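Local coordinates for protein 2-hydroxyhepta-2,4-diene-1,7-dioate isomerase (Mycobacterium abscessus, PDB 3RR6) that is of unproven function but belongs to the fumarylacetoacetate hydrolase family and may act as a metal-binding isomerase or acetylpyruvate hydrolase, at residues H39-P44 against N140-T145; V68-N73 against G211-W216; V90-P95 against R164-D169; D154-R157 against Q161-R164. All blocks are in the same frame, centred on the assembly; numbering follows the deposited sequence. Where two conformers were deposited one is given.

Contact 1: H39-P44 against N140-T145; sequences HPFGTP and NILGYT. With EDO (1,2-ethanediol), chain G.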
# COMPACT_ATOMS: atom_id res chain seq x y z
N HIS A 39 22.70 1.47 1.45
CA HIS A 39 22.16 1.44 0.09
C HIS A 39 20.82 0.70 -0.01
O HIS A 39 20.64 -0.14 -0.88
CB HIS A 39 23.17 0.84 -0.89
CG HIS A 39 24.57 1.31 -0.66
ND1 HIS A 39 24.93 2.64 -0.69
CD2 HIS A 39 25.71 0.62 -0.39
CE1 HIS A 39 26.22 2.75 -0.44
NE2 HIS A 39 26.72 1.54 -0.26
N PRO A 40 19.87 1.04 0.87
CA PRO A 40 18.57 0.38 0.85
C PRO A 40 17.81 0.51 -0.47
O PRO A 40 17.05 -0.40 -0.84
CB PRO A 40 17.80 1.06 1.99
CG PRO A 40 18.45 2.38 2.15
CD PRO A 40 19.90 2.15 1.85
N PHE A 41 18.01 1.62 -1.19
CA PHE A 41 17.35 1.85 -2.47
C PHE A 41 18.21 1.46 -3.67
O PHE A 41 17.75 1.52 -4.81
CB PHE A 41 16.91 3.32 -2.60
CG PHE A 41 15.92 3.74 -1.57
CD1 PHE A 41 14.59 3.37 -1.68
CD2 PHE A 41 16.30 4.48 -0.47
CE1 PHE A 41 13.67 3.75 -0.73
CE2 PHE A 41 15.39 4.85 0.50
CZ PHE A 41 14.06 4.48 0.36
N GLY A 42 19.46 1.06 -3.42
CA GLY A 42 20.37 0.60 -4.47
C GLY A 42 20.59 -0.90 -4.42
O GLY A 42 19.64 -1.67 -4.43
N THR A 43 21.86 -1.31 -4.39
CA THR A 43 22.22 -2.70 -4.16
C THR A 43 22.59 -2.82 -2.69
O THR A 43 23.68 -2.38 -2.30
CB THR A 43 23.41 -3.13 -5.05
OG1 THR A 43 23.06 -2.95 -6.42
CG2 THR A 43 23.77 -4.58 -4.79
N PRO A 44 21.68 -3.36 -1.86
CA PRO A 44 21.94 -3.29 -0.42
C PRO A 44 23.14 -4.11 0.01
O PRO A 44 23.42 -5.16 -0.57
CB PRO A 44 20.66 -3.87 0.19
CG PRO A 44 19.61 -3.65 -0.86
CD PRO A 44 20.33 -3.88 -2.14
N ASN A 140 12.45 4.17 -11.43
CA ASN A 140 12.26 5.01 -10.24
C ASN A 140 11.49 4.32 -9.12
O ASN A 140 11.25 4.93 -8.08
CB ASN A 140 11.54 6.30 -10.62
CG ASN A 140 12.42 7.21 -11.46
OD1 ASN A 140 13.36 7.81 -10.94
ND2 ASN A 140 12.16 7.26 -12.77
N ILE A 141 11.10 3.06 -9.34
CA ILE A 141 10.32 2.29 -8.39
C ILE A 141 11.19 1.27 -7.67
O ILE A 141 11.87 0.44 -8.31
CB ILE A 141 9.12 1.60 -9.10
CG1 ILE A 141 8.11 2.66 -9.55
CG2 ILE A 141 8.48 0.54 -8.18
CD1 ILE A 141 7.02 2.12 -10.51
N LEU A 142 11.21 1.34 -6.34
CA LEU A 142 11.88 0.33 -5.52
C LEU A 142 11.21 -1.04 -5.67
O LEU A 142 11.86 -2.06 -5.94
CB LEU A 142 11.88 0.76 -4.05
CG LEU A 142 12.45 -0.25 -3.06
CD1 LEU A 142 13.92 -0.51 -3.36
CD2 LEU A 142 12.28 0.25 -1.62
N GLY A 143 9.89 -1.05 -5.48
CA GLY A 143 9.11 -2.27 -5.58
C GLY A 143 7.69 -2.04 -5.14
O GLY A 143 7.22 -0.89 -5.10
N TYR A 144 7.00 -3.13 -4.82
CA TYR A 144 5.55 -3.10 -4.59
C TYR A 144 5.23 -3.74 -3.26
O TYR A 144 5.87 -4.70 -2.84
CB TYR A 144 4.79 -3.82 -5.71
CG TYR A 144 5.08 -3.21 -7.04
CD1 TYR A 144 4.37 -2.11 -7.49
CD2 TYR A 144 6.13 -3.66 -7.82
CE1 TYR A 144 4.66 -1.50 -8.69
CE2 TYR A 144 6.44 -3.05 -9.03
CZ TYR A 144 5.71 -1.97 -9.45
OH TYR A 144 6.02 -1.36 -10.64
N THR A 145 4.23 -3.17 -2.59
CA THR A 145 3.71 -3.75 -1.36
C THR A 145 2.18 -3.66 -1.38
O THR A 145 1.59 -3.40 -2.44
CB THR A 145 4.38 -3.11 -0.10
OG1 THR A 145 4.09 -3.91 1.07
CG2 THR A 145 3.94 -1.67 0.15
C1 EDO G . 14.71 0.19 -8.70
O1 EDO G . 14.01 0.01 -9.95
C2 EDO G . 15.36 1.57 -8.57
O2 EDO G . 14.48 2.56 -8.03
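Phe-41 and Leu-142 meet where a type I beta turn, His-39 to Gly-42, of the N-terminal region leans on a classic beta bulge in the C-terminal fumarylacetoacetate hydrolase region. In the bulge Leu-142 and Gly-143, on strand 141-152, both face Val-124 of strand 115-125. The close part is one apolar touch. Methyl CD2 of Leu-142 meets the Phe-41 ring obliquely at CD1 and CE1, both 3.9 Å away, and the two side chains cross at about a right angle. Leu-142 carries its CG anti to its own backbone N (chi1 175°), a setting that sends both methyls out from the strand to the turn. The backbones stay well apart, with CA of Phe-41 and CA of Leu-142 separated by 6.4 Å, and no hydrogen bond joins them. The loose side is the rest of the turn: Gly-42 and Thr-43 are exposed, and the whole interface buries just 113 Å². The turn is closed from within by Gly-42 N bonding to His-39 O (3.0 Å). The neighbouring Ile-141 packs instead on Val-210 and Val-214 of helix 210-220. A 1,2-ethanediol, probably from the crystallisation liquor, lies by Ile-141, but its placement there is doubtful. At the margin, methyl CD1 of Leu-142 reaches the carbonyl oxygen O of Pro-40 at 4.0 Å.

Contact 2: V68-N73 against G211-W216; sequences VAMGKN and GAIVEW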
# COMPACT_ATOMS: atom_id res chain seq x y z
N VAL A 68 0.51 9.05 -1.55
CA VAL A 68 -0.41 9.57 -2.55
C VAL A 68 -1.29 8.40 -2.95
O VAL A 68 -0.84 7.25 -2.94
CB VAL A 68 0.36 10.14 -3.77
CG1 VAL A 68 -0.60 10.78 -4.78
CG2 VAL A 68 1.40 11.16 -3.31
N ALA A 69 -2.56 8.66 -3.23
CA ALA A 69 -3.50 7.60 -3.55
C ALA A 69 -4.40 7.98 -4.71
O ALA A 69 -4.75 9.15 -4.88
CB ALA A 69 -4.34 7.23 -2.33
N MET A 70 -4.73 6.98 -5.52
CA MET A 70 -5.68 7.12 -6.61
C MET A 70 -7.10 6.85 -6.13
O MET A 70 -7.33 5.95 -5.32
CB MET A 70 -5.37 6.09 -7.69
CG MET A 70 -4.07 6.32 -8.44
SD MET A 70 -4.18 7.61 -9.68
CE MET A 70 -5.29 6.79 -10.85
N GLY A 71 -8.07 7.58 -6.66
CA GLY A 71 -9.47 7.18 -6.50
C GLY A 71 -9.76 5.98 -7.40
O GLY A 71 -9.20 5.89 -8.47
N LYS A 72 -10.62 5.08 -6.95
CA LYS A 72 -11.19 4.04 -7.83
C LYS A 72 -10.13 3.34 -8.72
O LYS A 72 -9.32 2.58 -8.21
CB LYS A 72 -12.35 4.64 -8.62
CG LYS A 72 -13.45 5.20 -7.71
CD LYS A 72 -14.59 5.83 -8.49
CE LYS A 72 -15.62 6.44 -7.55
NZ LYS A 72 -15.04 7.56 -6.76
N ASN A 73 -10.15 3.58 -10.04
CA ASN A 73 -9.09 3.14 -10.99
C ASN A 73 -9.10 1.69 -11.47
O ASN A 73 -8.11 1.22 -12.03
CB ASN A 73 -7.67 3.49 -10.47
CG ASN A 73 -6.63 3.54 -11.58
OD1 ASN A 73 -6.93 3.98 -12.70
ND2 ASN A 73 -5.41 3.09 -11.28
N GLY A 211 2.71 2.79 -14.65
CA GLY A 211 3.44 3.82 -15.38
C GLY A 211 2.67 5.12 -15.52
O GLY A 211 3.21 6.21 -15.31
N ALA A 212 1.39 5.01 -15.88
CA ALA A 212 0.51 6.15 -16.05
C ALA A 212 0.31 6.90 -14.73
O ALA A 212 0.27 8.13 -14.70
CB ALA A 212 -0.83 5.69 -16.61
N ILE A 213 0.20 6.14 -13.64
CA ILE A 213 0.04 6.72 -12.31
C ILE A 213 1.27 7.51 -11.91
O ILE A 213 1.16 8.64 -11.45
CB ILE A 213 -0.25 5.62 -11.27
CG1 ILE A 213 -1.61 4.99 -11.53
CG2 ILE A 213 -0.21 6.20 -9.83
CD1 ILE A 213 -1.85 3.71 -10.73
N VAL A 214 2.45 6.92 -12.08
CA VAL A 214 3.71 7.62 -11.74
C VAL A 214 3.87 8.86 -12.63
O VAL A 214 4.27 9.93 -12.15
CB VAL A 214 4.91 6.68 -11.84
CG1 VAL A 214 6.23 7.46 -11.73
CG2 VAL A 214 4.82 5.62 -10.75
N GLU A 215 3.53 8.75 -13.91
CA GLU A 215 3.57 9.91 -14.80
C GLU A 215 2.67 11.06 -14.31
O GLU A 215 3.10 12.22 -14.25
CB GLU A 215 3.20 9.52 -16.24
CG GLU A 215 3.36 10.66 -17.23
CD GLU A 215 3.05 10.25 -18.65
OE1 GLU A 215 3.78 9.41 -19.20
OE2 GLU A 215 2.08 10.79 -19.22
N TRP A 216 1.44 10.73 -13.93
CA TRP A 216 0.51 11.75 -13.46
C TRP A 216 0.98 12.39 -12.16
O TRP A 216 1.05 13.62 -12.05
CB TRP A 216 -0.89 11.16 -13.28
CG TRP A 216 -1.95 12.14 -12.90
CD1 TRP A 216 -2.36 12.44 -11.63
CD2 TRP A 216 -2.75 12.93 -13.78
NE1 TRP A 216 -3.37 13.38 -11.68
CE2 TRP A 216 -3.63 13.69 -12.98
CE3 TRP A 216 -2.83 13.06 -15.17
CZ2 TRP A 216 -4.57 14.57 -13.53
CZ3 TRP A 216 -3.75 13.93 -15.71
CH2 TRP A 216 -4.61 14.68 -14.88
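Met-70, at the end of strand 67-70, and Asn-73, in the loop beyond it, close on a single residue of helix 210-220, Ile-213. The strand enters between two neighbours: Val-68 bonds through its backbone to Val-228 and Leu-230 of the parallel strand 228-230, and Ala-69 to Phe-92 of the antiparallel strand 91-94. Met-70 then turns its side chain to the helix. Its chain is bent at chi2 (-78°) and again at chi3, so that its outer atoms fold across Ile-213 at a slant. Its CG lies 4.1 Å from the branch methyl CG2 of Ile-213, and farther out SD comes to 4.1 Å from CG1 of Ile-213. Gly-71 continues the backbone bonding past the strand, to Val-90, after which Lys-72 and Asn-73 take positive phi values and swing the chain back toward the helix. Asn-73 sets its CG anti to its backbone N (chi1 -159°), bringing amide nitrogen ND2 to 3.7 Å from methyl CD1 of Ile-213. That nitrogen bonds to Thr-231 O, while OD1 of Asn-73 receives His-208 N; the two bonds fix the rotation of the amide. On the helix side, Ile-213 also touches Ile-229 and Thr-231, so the helix packs on strands 67-70 and 228-230 of the fumarylacetoacetate hydrolase region through this residue. All three touching residues are buried and no hydrogen bond crosses between them, which implies that dispersion and exclusion of water hold helix to strand here, with the amide's polar needs met by the surrounding loops.

Contact 3: V90-P95 against R164-D169; sequences VIFIKP and RAKGHD. With EDO (1,2-ethanediol), chain E.
Lys-166, which has the largest buried area of the contact, meets Phe-92 with the outer part of its side chain and Lys-94 with its backbone carbonyl, where strand 91-94 of the fumarylacetoacetate hydrolase region meets the short, weakly bonded helix 163-167. Its side chain runs straight to CE and bends only at chi4 (-72°), crossing the Phe-92 ring at about a right angle. The ring meets the lysine methylenes obliquely; the model is too tight there for the exact separation to be trusted. Phe-92 also meets Trp-162, its ring steeply inclined to the indole. Nearer the backbone of Lys-166 comes Lys-94, whose chain bends at chi3 and chi4 and folds its tip back to the helix. Its NZ gives a 2.8 Å hydrogen bond to Lys-166 O, in the carbonyl plane and on a lone pair, with a C=O...N angle of 131°. The same NZ bonds to Phe-171 O and forms a salt bridge with Asp-149 OD1. Lys-166 NZ takes the other oxygen, OD2, of that carboxylate, and also Ser-151 OG. Two ammonium groups thus share one acid; the NZ atoms of Lys-94 and Lys-166 stand 5.8 Å apart. Beyond Lys-94 the Pro-95 ring rests on Gly-167, its CD 3.7 Å from CA of Gly-167 and its CG 3.6 Å from O of Gly-167. At the far side of the helix, Arg-164 NH1 points nearly straight (160°) at a 1,2-ethanediol, its O1 lying at the guanidinium edge, 2.9 Å from NH1.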
# COMPACT_ATOMS: atom_id res chain seq x y z
N VAL A 90 -7.80 10.97 -10.28
CA VAL A 90 -8.13 11.80 -9.14
C VAL A 90 -7.23 11.36 -8.00
O VAL A 90 -7.31 10.20 -7.57
CB VAL A 90 -9.60 11.62 -8.72
CG1 VAL A 90 -9.89 12.37 -7.44
CG2 VAL A 90 -10.53 12.09 -9.83
N ILE A 91 -6.34 12.23 -7.54
CA ILE A 91 -5.39 11.84 -6.49
C ILE A 91 -5.67 12.56 -5.18
O ILE A 91 -6.31 13.61 -5.16
CB ILE A 91 -3.92 12.08 -6.91
CG1 ILE A 91 -3.63 13.56 -7.15
CG2 ILE A 91 -3.61 11.25 -8.16
CD1 ILE A 91 -2.15 13.90 -7.34
N PHE A 92 -5.20 11.97 -4.10
CA PHE A 92 -5.26 12.63 -2.79
C PHE A 92 -4.09 12.14 -1.96
O PHE A 92 -3.36 11.24 -2.39
CB PHE A 92 -6.59 12.34 -2.09
CG PHE A 92 -7.01 10.92 -2.18
CD1 PHE A 92 -7.75 10.49 -3.28
CD2 PHE A 92 -6.66 10.01 -1.21
CE1 PHE A 92 -8.14 9.18 -3.40
CE2 PHE A 92 -7.05 8.68 -1.33
CZ PHE A 92 -7.78 8.27 -2.43
N ILE A 93 -3.88 12.79 -0.82
CA ILE A 93 -2.75 12.46 0.04
C ILE A 93 -3.24 11.96 1.39
O ILE A 93 -4.18 12.51 1.97
CB ILE A 93 -1.81 13.65 0.24
CG1 ILE A 93 -1.04 13.91 -1.05
CG2 ILE A 93 -0.83 13.41 1.39
CD1 ILE A 93 -0.37 15.26 -1.10
N LYS A 94 -2.59 10.90 1.86
CA LYS A 94 -2.73 10.44 3.23
C LYS A 94 -1.45 10.81 3.95
O LYS A 94 -0.36 10.63 3.42
CB LYS A 94 -2.98 8.93 3.26
CG LYS A 94 -4.33 8.53 2.65
CD LYS A 94 -4.45 7.03 2.38
CE LYS A 94 -4.69 6.18 3.61
NZ LYS A 94 -6.14 6.13 4.05
N PRO A 95 -1.56 11.34 5.18
CA PRO A 95 -0.34 11.69 5.90
C PRO A 95 0.44 10.45 6.33
O PRO A 95 -0.17 9.40 6.54
CB PRO A 95 -0.87 12.44 7.12
CG PRO A 95 -2.20 11.83 7.37
CD PRO A 95 -2.76 11.52 6.00
N ARG A 164 -9.67 14.35 5.59
CA ARG A 164 -9.96 13.89 6.95
C ARG A 164 -10.37 12.42 6.95
O ARG A 164 -9.86 11.62 7.74
CB ARG A 164 -11.03 14.73 7.65
CG ARG A 164 -11.53 14.10 8.95
CD ARG A 164 -12.39 15.03 9.78
NE ARG A 164 -13.70 15.27 9.19
CZ ARG A 164 -14.87 15.10 9.81
NH1 ARG A 164 -14.94 14.63 11.05
NH2 ARG A 164 -15.99 15.41 9.17
N ALA A 165 -11.31 12.08 6.07
CA ALA A 165 -11.83 10.72 5.98
C ALA A 165 -10.76 9.66 5.87
O ALA A 165 -10.89 8.55 6.41
CB ALA A 165 -12.78 10.61 4.79
N LYS A 166 -9.70 9.98 5.12
CA LYS A 166 -8.64 9.03 4.82
C LYS A 166 -7.38 9.25 5.65
O LYS A 166 -6.41 8.49 5.51
CB LYS A 166 -8.31 9.12 3.34
CG LYS A 166 -9.45 8.60 2.46
CD LYS A 166 -9.14 8.82 1.03
CE LYS A 166 -10.24 8.29 0.12
NZ LYS A 166 -10.29 6.79 0.05
N GLY A 167 -7.41 10.25 6.53
CA GLY A 167 -6.20 10.73 7.19
C GLY A 167 -6.05 10.45 8.68
O GLY A 167 -5.07 10.89 9.30
N HIS A 168 -7.02 9.76 9.26
CA HIS A 168 -6.96 9.38 10.66
C HIS A 168 -5.75 8.47 10.93
O HIS A 168 -5.36 7.68 10.08
CB HIS A 168 -8.24 8.66 11.09
CG HIS A 168 -9.47 9.51 10.99
ND1 HIS A 168 -9.84 10.41 11.96
CD2 HIS A 168 -10.42 9.59 10.02
CE1 HIS A 168 -10.95 11.01 11.60
NE2 HIS A 168 -11.33 10.54 10.42
N ASP A 169 -5.13 8.62 12.09
CA ASP A 169 -4.08 7.70 12.49
C ASP A 169 -4.61 6.26 12.32
O ASP A 169 -5.77 5.97 12.61
CB ASP A 169 -3.65 7.92 13.94
CG ASP A 169 -2.79 9.17 14.16
OD1 ASP A 169 -2.53 9.97 13.23
OD2 ASP A 169 -2.34 9.34 15.32
C1 EDO E . -12.18 14.56 13.83
O1 EDO E . -12.92 13.70 12.96
C2 EDO E . -13.06 15.70 14.27
O2 EDO E . -14.10 15.21 15.13

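Contact 4: D154-R157 against Q161-R164; sequences DHQR and QWTR. With EDO (1,2-ethanediol), chain E.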
# COMPACT_ATOMS: atom_id res chain seq x y z
N ASP A 154 -18.55 8.69 6.21
CA ASP A 154 -19.35 9.78 6.77
C ASP A 154 -18.59 11.10 6.73
O ASP A 154 -19.17 12.17 6.54
CB ASP A 154 -19.88 9.48 8.18
CG ASP A 154 -18.82 8.97 9.14
OD1 ASP A 154 -18.05 8.05 8.78
OD2 ASP A 154 -18.80 9.45 10.30
N HIS A 155 -17.27 11.04 6.89
CA HIS A 155 -16.46 12.25 6.82
C HIS A 155 -16.32 12.76 5.40
O HIS A 155 -16.28 13.97 5.19
CB HIS A 155 -15.09 12.02 7.46
CG HIS A 155 -15.18 11.74 8.92
ND1 HIS A 155 -14.08 11.41 9.69
CD2 HIS A 155 -16.24 11.75 9.77
CE1 HIS A 155 -14.46 11.20 10.93
NE2 HIS A 155 -15.77 11.41 11.01
N GLN A 156 -16.27 11.86 4.42
CA GLN A 156 -16.25 12.24 3.01
C GLN A 156 -17.53 13.02 2.67
O GLN A 156 -17.49 14.05 2.00
CB GLN A 156 -16.12 11.02 2.09
CG GLN A 156 -14.81 10.26 2.23
CD GLN A 156 -14.65 9.09 1.26
OE1 GLN A 156 -14.83 7.94 1.63
NE2 GLN A 156 -14.29 9.39 0.01
N ARG A 157 -18.67 12.53 3.15
CA ARG A 157 -19.95 13.19 2.91
C ARG A 157 -20.02 14.57 3.56
O ARG A 157 -20.51 15.53 2.95
CB ARG A 157 -21.12 12.33 3.37
CG ARG A 157 -21.34 11.08 2.53
CD ARG A 157 -22.70 10.47 2.82
NE ARG A 157 -22.83 10.03 4.21
CZ ARG A 157 -22.48 8.83 4.68
NH1 ARG A 157 -21.97 7.90 3.88
NH2 ARG A 157 -22.65 8.56 5.97
N GLN A 161 -14.04 17.13 0.56
CA GLN A 161 -12.66 16.69 0.50
C GLN A 161 -12.51 15.39 1.29
O GLN A 161 -13.19 15.19 2.30
CB GLN A 161 -11.73 17.78 1.05
CG GLN A 161 -11.70 19.04 0.20
CD GLN A 161 -11.35 18.74 -1.25
OE1 GLN A 161 -10.24 18.31 -1.56
NE2 GLN A 161 -12.32 18.95 -2.14
N TRP A 162 -11.64 14.51 0.82
CA TRP A 162 -11.48 13.21 1.46
C TRP A 162 -10.33 13.15 2.46
O TRP A 162 -10.10 12.10 3.04
CB TRP A 162 -11.24 12.11 0.41
CG TRP A 162 -12.32 11.99 -0.60
CD1 TRP A 162 -13.63 12.34 -0.46
CD2 TRP A 162 -12.17 11.49 -1.93
NE1 TRP A 162 -14.31 12.08 -1.62
CE2 TRP A 162 -13.44 11.56 -2.54
CE3 TRP A 162 -11.09 11.00 -2.67
CZ2 TRP A 162 -13.66 11.15 -3.86
CZ3 TRP A 162 -11.31 10.59 -3.98
CH2 TRP A 162 -12.58 10.67 -4.56
N THR A 163 -9.62 14.26 2.67
CA THR A 163 -8.42 14.25 3.50
C THR A 163 -8.68 13.78 4.92
O THR A 163 -7.99 12.90 5.41
CB THR A 163 -7.72 15.61 3.56
OG1 THR A 163 -7.29 15.98 2.25
CG2 THR A 163 -6.48 15.54 4.47
N ARG A 164 -9.67 14.35 5.59
CA ARG A 164 -9.96 13.89 6.95
C ARG A 164 -10.37 12.42 6.95
O ARG A 164 -9.86 11.62 7.74
CB ARG A 164 -11.03 14.73 7.65
CG ARG A 164 -11.53 14.10 8.95
CD ARG A 164 -12.39 15.03 9.78
NE ARG A 164 -13.70 15.27 9.19
CZ ARG A 164 -14.87 15.10 9.81
NH1 ARG A 164 -14.94 14.63 11.05
NH2 ARG A 164 -15.99 15.41 9.17
C1 EDO E . -12.18 14.56 13.83
O1 EDO E . -12.92 13.70 12.96
C2 EDO E . -13.06 15.70 14.27
O2 EDO E . -14.10 15.21 15.13
O HOH W 1 -16.97 13.55 -1.34
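His-155 and Arg-164 are stacked face to face: the guanidinium lies flat on the imidazole, centres 3.6 Å apart and planes 11° from parallel, although the two side chains approach at about a right angle. NH1 of Arg-164 sits 3.3 Å above the ring, over its centre, and its nearness to NE2 of His-155 is no hydrogen bond. Arg-164 reaches this place with CG anti to its backbone N and a bend at chi3 (72°). A second contact, beside the first, sets Gln-156 against Trp-162. The amide stands almost upright on the indole (87° between planes), with NE2 3.0 Å over one face of the ring and toward its rim. The same nitrogen lies 3.1 Å from Trp-162 CD1 and equally near Trp-162 NE1, but both nitrogens are donors and no hydrogen bond joins them. Gln-156 CG lies 3.6 Å from CD1 of Trp-162. The first pair joins helix 153-159 to the weakly bonded helix 163-167 that follows it, at the surface of the fumarylacetoacetate hydrolase region; the second ties the first helix to Trp-162, just ahead of the next. Ala-165 also packs on His-155 and Gln-156. In the next shell the His-155 ring is held from two directions, NE2 bonding to Ser-111 O and ND1 to His-168 NE2. Arg-164 NH2 makes a salt bridge with Asp-159 OD1, at the end of helix 153-159, which probably helps hold the guanidinium flat on the imidazole. Trp-162 NE1 gives its hydrogen to a water at 3.1 Å, and that water in turn makes a weak bond to Gln-156 O.

Contacts 3 and 4 lie close together, centres about 9 Å apart. They share Arg-164 and one 1,2-ethanediol, and touch again where Phe-92 CD1 comes to 3.4 Å from Trp-162 CE3. Contact 2 adjoins contact 3 through the pairing of strands 67-70 and 91-94, where Ala-69 N lies 2.8 Å from Phe-92 O. Contact 1, about 19 Å from contact 2 between centres, touches it by Ile-141 CD1 on Val-214 CG2 at 4.1 Å. Contacts 1 and 4 fall on opposite sides of the chain's centre, their own centres about 33 Å apart. No metal or substrate is seen at these contacts, so they cannot be tied to an active site; the diols probably come from the crystallisation liquor.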